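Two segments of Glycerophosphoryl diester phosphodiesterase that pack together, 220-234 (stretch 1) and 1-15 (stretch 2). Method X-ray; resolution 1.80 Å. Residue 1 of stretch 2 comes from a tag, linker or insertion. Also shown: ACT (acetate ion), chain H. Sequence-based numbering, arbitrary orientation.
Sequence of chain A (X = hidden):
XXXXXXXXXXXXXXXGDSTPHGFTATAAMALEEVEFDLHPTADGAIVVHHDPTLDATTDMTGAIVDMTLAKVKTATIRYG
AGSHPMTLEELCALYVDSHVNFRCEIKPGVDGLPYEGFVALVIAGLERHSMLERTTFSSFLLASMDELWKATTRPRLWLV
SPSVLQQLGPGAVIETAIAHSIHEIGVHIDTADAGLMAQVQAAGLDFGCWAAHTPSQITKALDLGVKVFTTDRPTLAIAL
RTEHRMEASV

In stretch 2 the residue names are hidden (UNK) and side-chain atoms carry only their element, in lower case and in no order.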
# COMPACT_ATOMS: atom_id res chain seq x y z
N LYS A 220 18.40 -5.34 -2.42
CA LYS A 220 18.86 -4.30 -1.52
C LYS A 220 17.99 -4.29 -0.25
O LYS A 220 18.50 -4.21 0.87
CB LYS A 220 18.80 -2.94 -2.20
CG LYS A 220 19.06 -1.76 -1.32
CD LYS A 220 18.93 -0.49 -2.16
CE LYS A 220 19.11 0.73 -1.32
NZ LYS A 220 19.02 1.96 -2.18
N ALA A 221 16.68 -4.36 -0.43
CA ALA A 221 15.71 -4.41 0.68
C ALA A 221 15.99 -5.60 1.62
O ALA A 221 16.03 -5.47 2.86
CB ALA A 221 14.25 -4.47 0.09
N LEU A 222 16.21 -6.78 1.02
CA LEU A 222 16.55 -7.99 1.78
C LEU A 222 17.89 -7.88 2.50
O LEU A 222 17.98 -8.22 3.66
CB LEU A 222 16.47 -9.24 0.90
CG LEU A 222 15.12 -9.60 0.27
CD1 LEU A 222 15.27 -10.64 -0.89
CD2 LEU A 222 14.11 -10.11 1.37
N ASP A 223 18.91 -7.37 1.80
CA ASP A 223 20.24 -7.12 2.38
C ASP A 223 20.18 -6.12 3.50
O ASP A 223 20.86 -6.29 4.49
CB ASP A 223 21.23 -6.59 1.32
CG ASP A 223 21.73 -7.68 0.37
OD1 ASP A 223 21.48 -8.88 0.65
OD2 ASP A 223 22.35 -7.31 -0.64
N LEU A 224 19.41 -5.06 3.34
CA LEU A 224 19.26 -4.08 4.44
C LEU A 224 18.51 -4.62 5.66
O LEU A 224 18.74 -4.15 6.79
CB LEU A 224 18.59 -2.80 3.93
CG LEU A 224 19.45 -1.87 3.09
CD1 LEU A 224 18.60 -0.69 2.62
CD2 LEU A 224 20.66 -1.39 3.89
N GLY A 225 17.65 -5.61 5.45
CA GLY A 225 16.90 -6.26 6.52
C GLY A 225 15.74 -5.39 6.94
O GLY A 225 15.40 -5.34 8.12
N VAL A 226 15.13 -4.70 5.98
CA VAL A 226 14.04 -3.76 6.27
C VAL A 226 12.78 -4.52 6.74
O VAL A 226 12.64 -5.72 6.49
CB VAL A 226 13.74 -2.84 5.05
CG1 VAL A 226 15.02 -2.13 4.56
CG2 VAL A 226 13.02 -3.59 3.94
N LYS A 227 11.87 -3.83 7.42
CA LYS A 227 10.70 -4.48 7.97
C LYS A 227 9.83 -5.09 6.90
O LYS A 227 9.33 -6.21 7.05
CB LYS A 227 9.87 -3.49 8.81
CG LYS A 227 8.66 -4.11 9.45
CD LYS A 227 7.87 -3.10 10.32
CE LYS A 227 6.59 -3.74 10.89
NZ LYS A 227 5.97 -2.79 11.84
N VAL A 228 9.60 -4.33 5.83
CA VAL A 228 8.66 -4.73 4.80
C VAL A 228 9.00 -3.89 3.58
O VAL A 228 9.58 -2.79 3.73
CB VAL A 228 7.21 -4.43 5.22
CG1 VAL A 228 7.02 -2.92 5.54
CG2 VAL A 228 6.18 -4.91 4.14
N PHE A 229 8.67 -4.43 2.40
CA PHE A 229 8.69 -3.64 1.16
C PHE A 229 7.53 -4.01 0.29
O PHE A 229 7.07 -5.16 0.31
CB PHE A 229 10.01 -3.78 0.39
CG PHE A 229 10.33 -5.18 -0.09
CD1 PHE A 229 9.94 -5.58 -1.34
CD2 PHE A 229 11.09 -6.05 0.68
CE1 PHE A 229 10.20 -6.90 -1.82
CE2 PHE A 229 11.41 -7.35 0.22
CZ PHE A 229 10.96 -7.77 -1.03
N THR A 230 7.00 -3.02 -0.44
CA THR A 230 6.02 -3.29 -1.49
C THR A 230 6.74 -3.51 -2.82
O THR A 230 7.80 -2.94 -3.09
CB THR A 230 5.01 -2.19 -1.66
OG1 THR A 230 5.68 -0.97 -2.00
CG2 THR A 230 4.13 -2.06 -0.35
N THR A 231 6.17 -4.39 -3.64
CA THR A 231 6.75 -4.76 -4.95
C THR A 231 5.71 -5.06 -5.99
O THR A 231 4.70 -5.72 -5.73
CB THR A 231 7.72 -5.99 -4.84
OG1 THR A 231 8.32 -6.33 -6.12
CG2 THR A 231 6.99 -7.22 -4.25
N ASP A 232 5.98 -4.60 -7.20
CA ASP A 232 5.17 -4.94 -8.37
C ASP A 232 5.50 -6.32 -8.94
O ASP A 232 4.83 -6.74 -9.89
CB ASP A 232 5.37 -3.91 -9.50
CG ASP A 232 4.59 -2.64 -9.29
OD1 ASP A 232 3.67 -2.63 -8.44
OD2 ASP A 232 4.91 -1.66 -10.01
N ARG A 233 6.51 -7.00 -8.37
CA ARG A 233 6.91 -8.34 -8.81
C ARG A 233 6.98 -9.32 -7.62
O ARG A 233 8.06 -9.81 -7.25
CB ARG A 233 8.25 -8.28 -9.55
CG ARG A 233 8.17 -7.56 -10.91
CD ARG A 233 9.40 -7.88 -11.77
NE ARG A 233 9.34 -7.33 -13.15
CZ ARG A 233 9.79 -6.13 -13.55
NH1 ARG A 233 10.30 -5.24 -12.69
NH2 ARG A 233 9.70 -5.78 -14.83
N PRO A 234 5.82 -9.59 -7.02
CA PRO A 234 5.76 -10.42 -5.83
C PRO A 234 6.32 -11.83 -6.03
O PRO A 234 6.96 -12.38 -5.14
CB PRO A 234 4.26 -10.46 -5.52
CG PRO A 234 3.56 -10.13 -6.85
CD PRO A 234 4.48 -9.10 -7.42
N UNK A 1 16.15 -11.10 11.71
CA UNK A 1 14.84 -10.39 11.69
C UNK A 1 14.24 -10.64 10.32
O UNK A 1 14.98 -10.79 9.34
N UNK A 2 12.92 -10.73 10.24
CA UNK A 2 12.33 -11.05 8.97
C UNK A 2 12.05 -9.76 8.18
O UNK A 2 11.88 -8.68 8.76
se UNK A 2 8.26 -12.31 9.36
c UNK A 2 8.08 -12.64 7.45
c UNK A 2 9.83 -11.19 9.41
c UNK A 2 11.08 -11.91 9.12
N UNK A 3 12.05 -9.91 6.86
CA UNK A 3 11.62 -8.87 5.93
C UNK A 3 10.35 -9.37 5.26
O UNK A 3 10.37 -10.37 4.56
c UNK A 3 12.70 -8.58 4.91
o UNK A 3 13.83 -8.03 5.59
c UNK A 3 12.22 -7.55 3.85
N UNK A 4 9.26 -8.63 5.47
CA UNK A 4 7.96 -8.98 4.94
C UNK A 4 7.81 -8.44 3.51
O UNK A 4 8.45 -7.43 3.14
c UNK A 4 3.76 -9.05 8.22
n UNK A 4 4.68 -8.11 8.00
n UNK A 4 4.09 -10.23 8.74
c UNK A 4 6.84 -8.47 5.84
n UNK A 4 2.49 -8.81 7.93
c UNK A 4 6.83 -9.10 7.23
c UNK A 4 6.11 -8.26 8.28
N UNK A 5 7.01 -9.15 2.72
CA UNK A 5 6.74 -8.82 1.33
C UNK A 5 5.28 -8.43 1.18
O UNK A 5 4.38 -9.19 1.60
c UNK A 5 7.02 -9.99 0.39
c UNK A 5 8.52 -10.29 0.35
c UNK A 5 6.52 -9.68 -1.05
c UNK A 5 8.87 -11.56 -0.42
N UNK A 6 5.04 -7.26 0.56
CA UNK A 6 3.69 -6.81 0.25
C UNK A 6 3.52 -6.68 -1.26
O UNK A 6 4.32 -6.04 -1.91
c UNK A 6 3.35 -5.46 0.94
N UNK A 7 2.47 -7.26 -1.82
CA UNK A 7 2.23 -7.23 -3.25
C UNK A 7 1.57 -5.91 -3.65
O UNK A 7 0.43 -5.66 -3.27
c UNK A 7 1.31 -8.39 -3.62
o UNK A 7 0.94 -8.41 -4.98
N UNK A 8 2.29 -5.09 -4.43
CA UNK A 8 1.88 -3.72 -4.75
C UNK A 8 0.75 -3.73 -5.74
O UNK A 8 0.92 -4.16 -6.88
c UNK A 8 3.09 -2.93 -5.28
c UNK A 8 2.85 -1.45 -5.44
n UNK A 8 3.02 -0.79 -6.65
n UNK A 8 2.44 0.70 -5.21
c UNK A 8 2.48 -0.50 -4.54
c UNK A 8 2.73 0.49 -6.48
N UNK A 9 -0.41 -3.29 -5.30
CA UNK A 9 -1.61 -3.24 -6.13
C UNK A 9 -2.00 -4.64 -6.66
O UNK A 9 -2.61 -4.76 -7.72
c UNK A 9 -0.90 -0.89 -6.84
c UNK A 9 0.44 2.17 -8.45
c UNK A 9 -0.90 0.13 -7.97
n UNK A 9 0.18 2.11 -9.75
c UNK A 9 -1.45 -2.24 -7.28
n UNK A 9 1.22 3.13 -7.98
n UNK A 9 -0.05 1.27 -7.60
N UNK A 10 -1.66 -5.68 -5.92
CA UNK A 10 -1.92 -7.04 -6.34
C UNK A 10 -0.85 -7.61 -7.26
O UNK A 10 -1.01 -8.72 -7.72
N UNK A 11 0.21 -6.82 -7.55
CA UNK A 11 1.37 -7.26 -8.36
C UNK A 11 1.29 -6.67 -9.77
O UNK A 11 1.18 -7.42 -10.76
N UNK A 12 1.40 -5.35 -9.85
CA UNK A 12 1.14 -4.58 -11.07
C UNK A 12 1.81 -5.13 -12.33
O UNK A 12 1.19 -5.26 -13.36
o UNK A 12 1.07 -2.62 -9.64
c UNK A 12 1.59 -3.10 -10.89
c UNK A 12 1.11 -2.18 -12.01
N UNK A 13 3.09 -5.42 -12.22
CA UNK A 13 3.87 -5.77 -13.39
C UNK A 13 3.71 -7.22 -13.78
O UNK A 13 4.26 -7.62 -14.78
c UNK A 13 5.30 -3.35 -14.59
c UNK A 13 7.19 -3.77 -13.01
c UNK A 13 5.69 -3.94 -13.23
c UNK A 13 5.33 -5.42 -13.17
N UNK A 14 2.99 -8.01 -12.96
CA UNK A 14 2.67 -9.40 -13.31
C UNK A 14 1.23 -9.53 -13.85
O UNK A 14 0.96 -10.29 -14.80
c UNK A 14 2.82 -10.32 -12.08
c UNK A 14 4.26 -10.42 -11.58
o UNK A 14 5.51 -11.11 -9.69
o UNK A 14 3.67 -12.23 -10.13
c UNK A 14 4.48 -11.32 -10.38
N UNK A 15 0.29 -8.79 -13.25
CA UNK A 15 -1.14 -8.99 -13.50
C UNK A 15 -1.96 -7.75 -13.86
O UNK A 15 -3.21 -7.85 -13.95
c UNK A 15 -1.03 -11.94 -12.40
c UNK A 15 -0.33 -13.04 -11.91
c UNK A 15 0.29 -11.78 -10.00
c UNK A 15 -1.78 -9.58 -12.26
c UNK A 15 -1.05 -10.76 -11.72
c UNK A 15 0.32 -12.95 -10.70
c UNK A 15 -0.38 -10.68 -10.51
C ACT H . 3.37 4.14 -5.24
O ACT H . 4.42 3.70 -5.77
OXT ACT H . 2.28 3.55 -5.49
CH3 ACT H . 3.39 5.33 -4.33
O HOH W 1 9.52 -7.70 9.33
O HOH W 2 13.39 -6.49 9.78
O HOH W 3 15.91 -9.58 5.04

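Position 1 has no side-chain atoms. It is Gly 1, a tag residue.

Position 2 carries an unbranched chain of two carbons, a selenium and a carbon. Its CA-to-CB bond points away from stretch 1. This is Met 2, as selenomethionine. Waters link its O to Lys 227 O and Gly 225 O.

Position 3 has one carbon bearing an oxygen and a carbon. The oxygen lies 2.7 Å from Val 226 O, and the branch carbon 3.7 Å from Phe 229 CD2, at the ring edge. This is Thr 3; its OG1 donates to Val 226 O.

Position 4 shows three carbons, a nitrogen, then a carbon with two nitrogens. Its CB is 4.0 Å from Val 228 CG2. It is Arg 4.

Position 5 has four carbons, forked at the first, one arm two carbons long. An arm carbon sits 3.8 Å from Phe 229 CZ. This is Ile 5.

Position 6 has a single carbon, 3.7 Å from Thr 230 CG2: Ala 6.

Position 7 has one carbon and one oxygen, the oxygen 3.6 Å from Pro 234 CG: Ser 7.

Position 8 has one carbon and a five-membered ring with two nitrogens, one 2.6 Å from Asp 232 OD1. This is His 8; ND1 donates to that carboxylate, and NE2 to acetate OXT at 2.9 Å.

Position 9 ends in a guanidinium that does not touch stretch 1. It is Arg 9; NH2 donates to acetate OXT at 2.7 Å.

Position 10 has no side-chain atoms and does not touch stretch 1: Gly 10.

Position 11 has none either; its CA lies 3.7 Å from Pro 234 CD. It is Gly 11. A CB here would clash with Pro 234 CG.

Position 12 has a carbon bearing oxygen and carbon, the oxygen 2.9 Å from Asp 232 OD1: Thr 12.

Position 13 has four carbons, forked at the second. A terminal carbon lies 3.5 Å from Arg 233 NH1, over a guanidinium face: Leu 13.

Position 14 has three carbons, the third with two oxygens, one 3.2 Å from Pro 234 CD: Glu 14.

Position 15 has one carbon and a six-carbon ring, beyond contact: Phe 15.

The two strands pair in parallel. Five backbone hydrogen bonds form the ladder, from Arg 4 N to Lys 227 O (2.9 Å) through His 8 N to Thr 231 O (2.8 Å). Beyond it, Asp 232 holds His 8 through its carboxylate and accepts Leu 13 N at its O (3.2 Å), tying strand end to helix start.

Stretch 2 (1-15) GMTRIASHRGGTLEF
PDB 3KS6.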